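Local structure of attaching and effacing protein, pathogenesis factor (Escherichia coli, 4E9L) at residues S232-S246 with A258-M272. The protein is an adhesin of the intimin/invasin family that probably mediates bacterial attachment to host cells, and this piece carries immunoglobulin-like domains of its extracellular part. Numbering follows the deposited sequence.
Sequences SASLTGTASEGATVS and ATLTTGGKTGELRVM
Ser-234 and Thr-236 pair with Met-272 and Arg-270 in one antiparallel ladder, and Thr-244 pairs with Thr-261 in another. Each of these three pairs exchanges two backbone hydrogen bonds. The ladders belong to the two facing sheets of one immunoglobulin-like domain, and residues 232-236 and 244-252 are outermost strands within the chain. Ser-246 extends the second ladder: its N binds Thr-259 O, and its OG takes the N-H of Thr-259 at 2.8 Å, a nearly straight bond (166°).

The inward faces are apolar. Leu-235 and Val-271 lie side by side, with CD2 of Leu-235 3.7 Å from CB of Val-271. Val-245 reaches across from the other sheet and places CG2 4.4 Å from CG2 of Val-271. With CG anti to the backbone N (chi1 180°), Leu-269 sends its branches to the loop: CD1 packs tightly on CA of Ser-240 (3.5 Å), and CD2 meets CB of Ala-243.

On the outer face, in one of its two modelled conformers, the Arg-270 side chain crosses Thr-236 at about a right angle. In that conformer one face of its guanidinium lies over Thr-236 C.

The loop 237-243 is tied down by polar groups. Ala-239 N binds Glu-268 O at 2.9 Å. Gly-237 O accepts from both N and OG of Ser-240, and a type II turn follows from Ser-240 to Ala-243. The extended Lys-265 chain runs past Thr-238 O, and NZ forms a salt bridge with OE2 of Glu-241 (2.8 Å), on the anti side of the carboxylate and 25° out of its plane. NZ also makes a weak bond to Thr-238 O. One water links Ala-239 O, Lys-265 O and Gly-263 N.

The chemistry thus divides by place: leucine and valine side chains join the two sheets inside, while a charge pair and bridging water tie together the loops at one end of the sandwich.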
loop_
_atom_site.group_PDB
_atom_site.type_symbol
_atom_site.label_atom_id
_atom_site.label_comp_id
_atom_site.label_asym_id
_atom_site.label_seq_id
_atom_site.Cartn_x
_atom_site.Cartn_y
_atom_site.Cartn_z
ATOM N N SER A 232 10.456 5.812 -5.311
ATOM C CA SER A 232 9.700 6.906 -5.902
ATOM C C SER A 232 8.519 6.273 -6.645
ATOM O O SER A 232 8.222 5.087 -6.429
ATOM C CB SER A 232 10.570 7.734 -6.844
ATOM O OG SER A 232 9.831 8.877 -7.240
ATOM N N ALA A 233 7.832 7.026 -7.502
ATOM C CA ALA A 233 6.702 6.477 -8.243
ATOM C C ALA A 233 6.479 7.209 -9.526
ATOM O O ALA A 233 6.804 8.397 -9.662
ATOM C CB ALA A 233 5.422 6.507 -7.390
ATOM N N SER A 234 5.881 6.498 -10.465
ATOM C CA SER A 234 5.481 7.029 -11.758
ATOM C C SER A 234 3.939 6.911 -11.818
ATOM O O SER A 234 3.385 5.848 -11.493
ATOM C CB SER A 234 6.114 6.198 -12.874
ATOM O OG SER A 234 5.646 6.650 -14.130
ATOM N N LEU A 235 3.268 7.998 -12.221
ATOM C CA LEU A 235 1.815 8.057 -12.392
ATOM C C LEU A 235 1.519 8.268 -13.874
ATOM O O LEU A 235 2.106 9.148 -14.492
ATOM C CB LEU A 235 1.186 9.209 -11.564
ATOM C CG LEU A 235 1.243 9.100 -10.029
ATOM C CD1 LEU A 235 0.444 10.223 -9.389
ATOM C CD2 LEU A 235 0.641 7.769 -9.527
ATOM N N THR A 236 0.646 7.452 -14.448
ATOM C CA THR A 236 0.270 7.561 -15.866
ATOM C C THR A 236 -1.249 7.452 -16.018
ATOM O O THR A 236 -1.940 7.069 -15.073
ATOM C CB THR A 236 1.019 6.542 -16.745
ATOM O OG1 THR A 236 0.750 5.220 -16.277
ATOM C CG2 THR A 236 2.519 6.788 -16.806
ATOM N N GLY A 237 -1.745 7.804 -17.204
ATOM C CA GLY A 237 -3.165 7.744 -17.512
ATOM C C GLY A 237 -3.811 9.107 -17.467
ATOM O O GLY A 237 -3.195 10.091 -17.027
ATOM N N THR A 238 -5.050 9.175 -17.948
ATOM C CA THR A 238 -5.882 10.389 -18.031
ATOM C C THR A 238 -5.864 11.184 -16.725
ATOM O O THR A 238 -5.672 12.394 -16.728
ATOM C CB THR A 238 -7.325 9.970 -18.408
ATOM O OG1 THR A 238 -7.305 9.316 -19.677
ATOM C CG2 THR A 238 -8.308 11.140 -18.430
ATOM N N ALA A 239 -6.048 10.491 -15.616
ATOM C CA ALA A 239 -6.166 11.112 -14.303
ATOM C C ALA A 239 -4.841 11.390 -13.545
ATOM O O ALA A 239 -4.886 11.909 -12.425
ATOM C CB ALA A 239 -7.167 10.327 -13.455
ATOM N N SER A 240 -3.673 11.072 -14.156
ATOM C CA SER A 240 -2.348 11.309 -13.557
ATOM C C SER A 240 -2.009 12.802 -13.419
ATOM O O SER A 240 -1.271 13.147 -12.505
ATOM C CB SER A 240 -1.244 10.567 -14.308
ATOM O OG SER A 240 -1.184 10.973 -15.665
ATOM N N GLU A 241 -2.570 13.678 -14.293
ATOM C CA GLU A 241 -2.349 15.132 -14.258
ATOM C C GLU A 241 -2.982 15.735 -13.032
ATOM O O GLU A 241 -4.206 15.761 -12.945
ATOM C CB GLU A 241 -2.956 15.804 -15.497
ATOM C CG GLU A 241 -1.928 16.471 -16.369
ATOM C CD GLU A 241 -2.612 17.288 -17.441
ATOM O OE1 GLU A 241 -2.383 18.518 -17.470
ATOM O OE2 GLU A 241 -3.457 16.724 -18.176
ATOM N N GLY A 242 -2.154 16.198 -12.099
ATOM C CA GLY A 242 -2.646 16.766 -10.849
ATOM C C GLY A 242 -2.633 15.763 -9.698
ATOM O O GLY A 242 -2.878 16.136 -8.554
ATOM N N ALA A 243 -2.314 14.493 -9.982
ATOM C CA ALA A 243 -2.248 13.457 -8.936
ATOM C C ALA A 243 -0.839 13.370 -8.378
ATOM O O ALA A 243 0.123 13.679 -9.088
ATOM C CB ALA A 243 -2.686 12.108 -9.501
ATOM N N THR A 244 -0.689 12.959 -7.100
ATOM C CA THR A 244 0.644 12.883 -6.496
ATOM C C THR A 244 0.780 11.616 -5.659
ATOM O O THR A 244 -0.206 10.957 -5.334
ATOM C CB THR A 244 0.908 14.110 -5.547
ATOM O OG1 THR A 244 -0.029 14.100 -4.465
ATOM C CG2 THR A 244 0.861 15.451 -6.247
ATOM N N VAL A 245 2.016 11.268 -5.350
ATOM C CA VAL A 245 2.349 10.191 -4.426
ATOM C C VAL A 245 3.252 10.835 -3.349
ATOM O O VAL A 245 4.092 11.689 -3.651
ATOM C CB VAL A 245 3.014 8.954 -5.115
ATOM C CG1 VAL A 245 3.285 7.832 -4.099
ATOM C CG2 VAL A 245 2.136 8.425 -6.257
ATOM N N SER A 246 3.056 10.431 -2.091
ATOM C CA SER A 246 3.830 10.880 -0.929
ATOM C C SER A 246 5.153 10.115 -0.807
ATOM O O SER A 246 5.471 9.243 -1.626
ATOM C CB SER A 246 2.998 10.645 0.340
ATOM O OG SER A 246 2.934 9.256 0.686
ATOM N N ALA A 258 2.547 4.115 0.703
ATOM C CA ALA A 258 2.562 5.547 0.370
ATOM C C ALA A 258 1.140 5.988 0.166
ATOM O O ALA A 258 0.257 5.154 -0.071
ATOM C CB ALA A 258 3.386 5.801 -0.905
ATOM N N THR A 259 0.914 7.300 0.252
ATOM C CA THR A 259 -0.382 7.922 -0.014
ATOM C C THR A 259 -0.429 8.455 -1.436
ATOM O O THR A 259 0.404 9.271 -1.831
ATOM C CB THR A 259 -0.697 9.035 0.988
ATOM O OG1 THR A 259 -0.591 8.497 2.302
ATOM C CG2 THR A 259 -2.115 9.629 0.769
ATOM N N LEU A 260 -1.438 8.032 -2.178
ATOM C CA LEU A 260 -1.660 8.500 -3.540
ATOM C C LEU A 260 -2.826 9.476 -3.415
ATOM O O LEU A 260 -3.901 9.071 -2.959
ATOM C CB LEU A 260 -2.042 7.300 -4.454
ATOM C CG LEU A 260 -2.196 7.554 -5.972
ATOM C CD1 LEU A 260 -2.259 6.235 -6.723
ATOM C CD2 LEU A 260 -3.495 8.273 -6.277
ATOM N N THR A 261 -2.614 10.752 -3.781
ATOM C CA THR A 261 -3.684 11.751 -3.728
ATOM C C THR A 261 -4.109 12.055 -5.162
ATOM O O THR A 261 -3.265 12.384 -5.992
ATOM C CB THR A 261 -3.248 13.050 -2.999
ATOM O OG1 THR A 261 -2.611 12.745 -1.756
ATOM C CG2 THR A 261 -4.432 14.007 -2.752
ATOM N N THR A 262 -5.401 11.961 -5.452
ATOM C CA THR A 262 -5.893 12.296 -6.804
ATOM C C THR A 262 -6.129 13.808 -6.871
ATOM O O THR A 262 -6.281 14.446 -5.833
ATOM C CB THR A 262 -7.213 11.556 -7.105
ATOM O OG1 THR A 262 -8.207 12.065 -6.229
ATOM C CG2 THR A 262 -7.091 10.037 -6.946
ATOM N N GLY A 263 -6.196 14.357 -8.085
ATOM C CA GLY A 263 -6.528 15.766 -8.287
ATOM C C GLY A 263 -7.960 15.882 -8.792
ATOM O O GLY A 263 -8.751 14.957 -8.593
ATOM N N GLY A 264 -8.267 16.960 -9.518
ATOM C CA GLY A 264 -9.609 17.227 -10.044
ATOM C C GLY A 264 -9.990 16.539 -11.346
ATOM O O GLY A 264 -11.121 16.695 -11.837
ATOM N N LYS A 265 -9.033 15.808 -11.931
ATOM C CA LYS A 265 -9.230 15.123 -13.208
ATOM C C LYS A 265 -9.704 13.697 -12.968
ATOM O O LYS A 265 -9.048 12.954 -12.241
ATOM C CB LYS A 265 -7.914 15.139 -14.010
ATOM C CG LYS A 265 -8.128 15.167 -15.505
ATOM C CD LYS A 265 -6.833 15.467 -16.231
ATOM C CE LYS A 265 -7.033 15.444 -17.723
ATOM N NZ LYS A 265 -5.757 15.128 -18.428
ATOM N N THR A 266 -10.863 13.328 -13.542
ATOM C CA THR A 266 -11.411 11.970 -13.385
ATOM C C THR A 266 -10.849 11.079 -14.509
ATOM O O THR A 266 -10.318 11.591 -15.501
ATOM C CB THR A 266 -12.946 11.967 -13.392
ATOM O OG1 THR A 266 -13.408 12.410 -14.675
ATOM C CG2 THR A 266 -13.560 12.789 -12.240
ATOM N N GLY A 267 -11.017 9.770 -14.367
ATOM C CA GLY A 267 -10.556 8.816 -15.365
ATOM C C GLY A 267 -9.569 7.806 -14.815
ATOM O O GLY A 267 -9.365 7.714 -13.598
ATOM N N GLU A 268 -8.934 7.052 -15.720
ATOM C CA GLU A 268 -7.957 6.040 -15.348
ATOM C C GLU A 268 -6.645 6.631 -14.847
ATOM O O GLU A 268 -6.159 7.642 -15.351
ATOM C CB GLU A 268 -7.695 5.039 -16.498
ATOM C CG GLU A 268 -8.873 4.136 -16.845
ATOM C CD GLU A 268 -9.529 3.355 -15.715
ATOM O OE1 GLU A 268 -8.812 2.638 -14.978
ATOM O OE2 GLU A 268 -10.773 3.443 -15.587
ATOM N N LEU A 269 -6.071 5.958 -13.870
ATOM C CA LEU A 269 -4.801 6.283 -13.246
ATOM C C LEU A 269 -4.043 4.978 -12.945
ATOM O O LEU A 269 -4.629 4.026 -12.428
ATOM C CB LEU A 269 -5.096 7.052 -11.933
ATOM C CG LEU A 269 -3.913 7.510 -11.081
ATOM C CD1 LEU A 269 -2.937 8.303 -11.898
ATOM C CD2 LEU A 269 -4.391 8.376 -9.928
ATOM N N ARG A 270 -2.750 4.945 -13.271
ATOM C CA ARG A 270 -1.882 3.795 -13.005
ATOM C C ARG A 270 -0.697 4.264 -12.183
ATOM O O ARG A 270 -0.158 5.342 -12.453
ATOM C CB ARG A 270 -1.395 3.133 -14.310
ATOM C CG ARG A 270 -2.502 2.409 -15.067
ATOM C CD ARG A 270 -2.057 1.868 -16.421
ATOM N NE ARG A 270 -1.631 2.917 -17.353
ATOM C CZ ARG A 270 -2.452 3.670 -18.079
ATOM N NH1 ARG A 270 -3.768 3.525 -17.974
ATOM N NH2 ARG A 270 -1.964 4.586 -18.902
ATOM N N VAL A 271 -0.314 3.471 -11.162
ATOM C CA VAL A 271 0.798 3.779 -10.285
ATOM C C VAL A 271 1.839 2.684 -10.356
ATOM O O VAL A 271 1.543 1.516 -10.095
ATOM C CB VAL A 271 0.388 4.140 -8.818
ATOM C CG1 VAL A 271 -0.507 3.086 -8.186
ATOM C CG2 VAL A 271 1.614 4.425 -7.930
ATOM N N MET A 272 3.055 3.074 -10.697
ATOM C CA MET A 272 4.189 2.169 -10.749
ATOM C C MET A 272 5.248 2.650 -9.739
ATOM O O MET A 272 5.862 3.692 -9.972
ATOM C CB MET A 272 4.758 2.079 -12.182
ATOM C CG MET A 272 6.032 1.214 -12.308
ATOM S SD MET A 272 5.813 -0.464 -11.653
ATOM C CE MET A 272 4.934 -1.216 -13.067
HETATM O O HOH W 1 2.229 4.222 -14.260
HETATM O O HOH W 2 -10.004 7.760 -18.869
HETATM O O HOH W 3 -6.779 12.890 -10.747
HETATM O O HOH W 4 -6.059 15.404 -11.323
#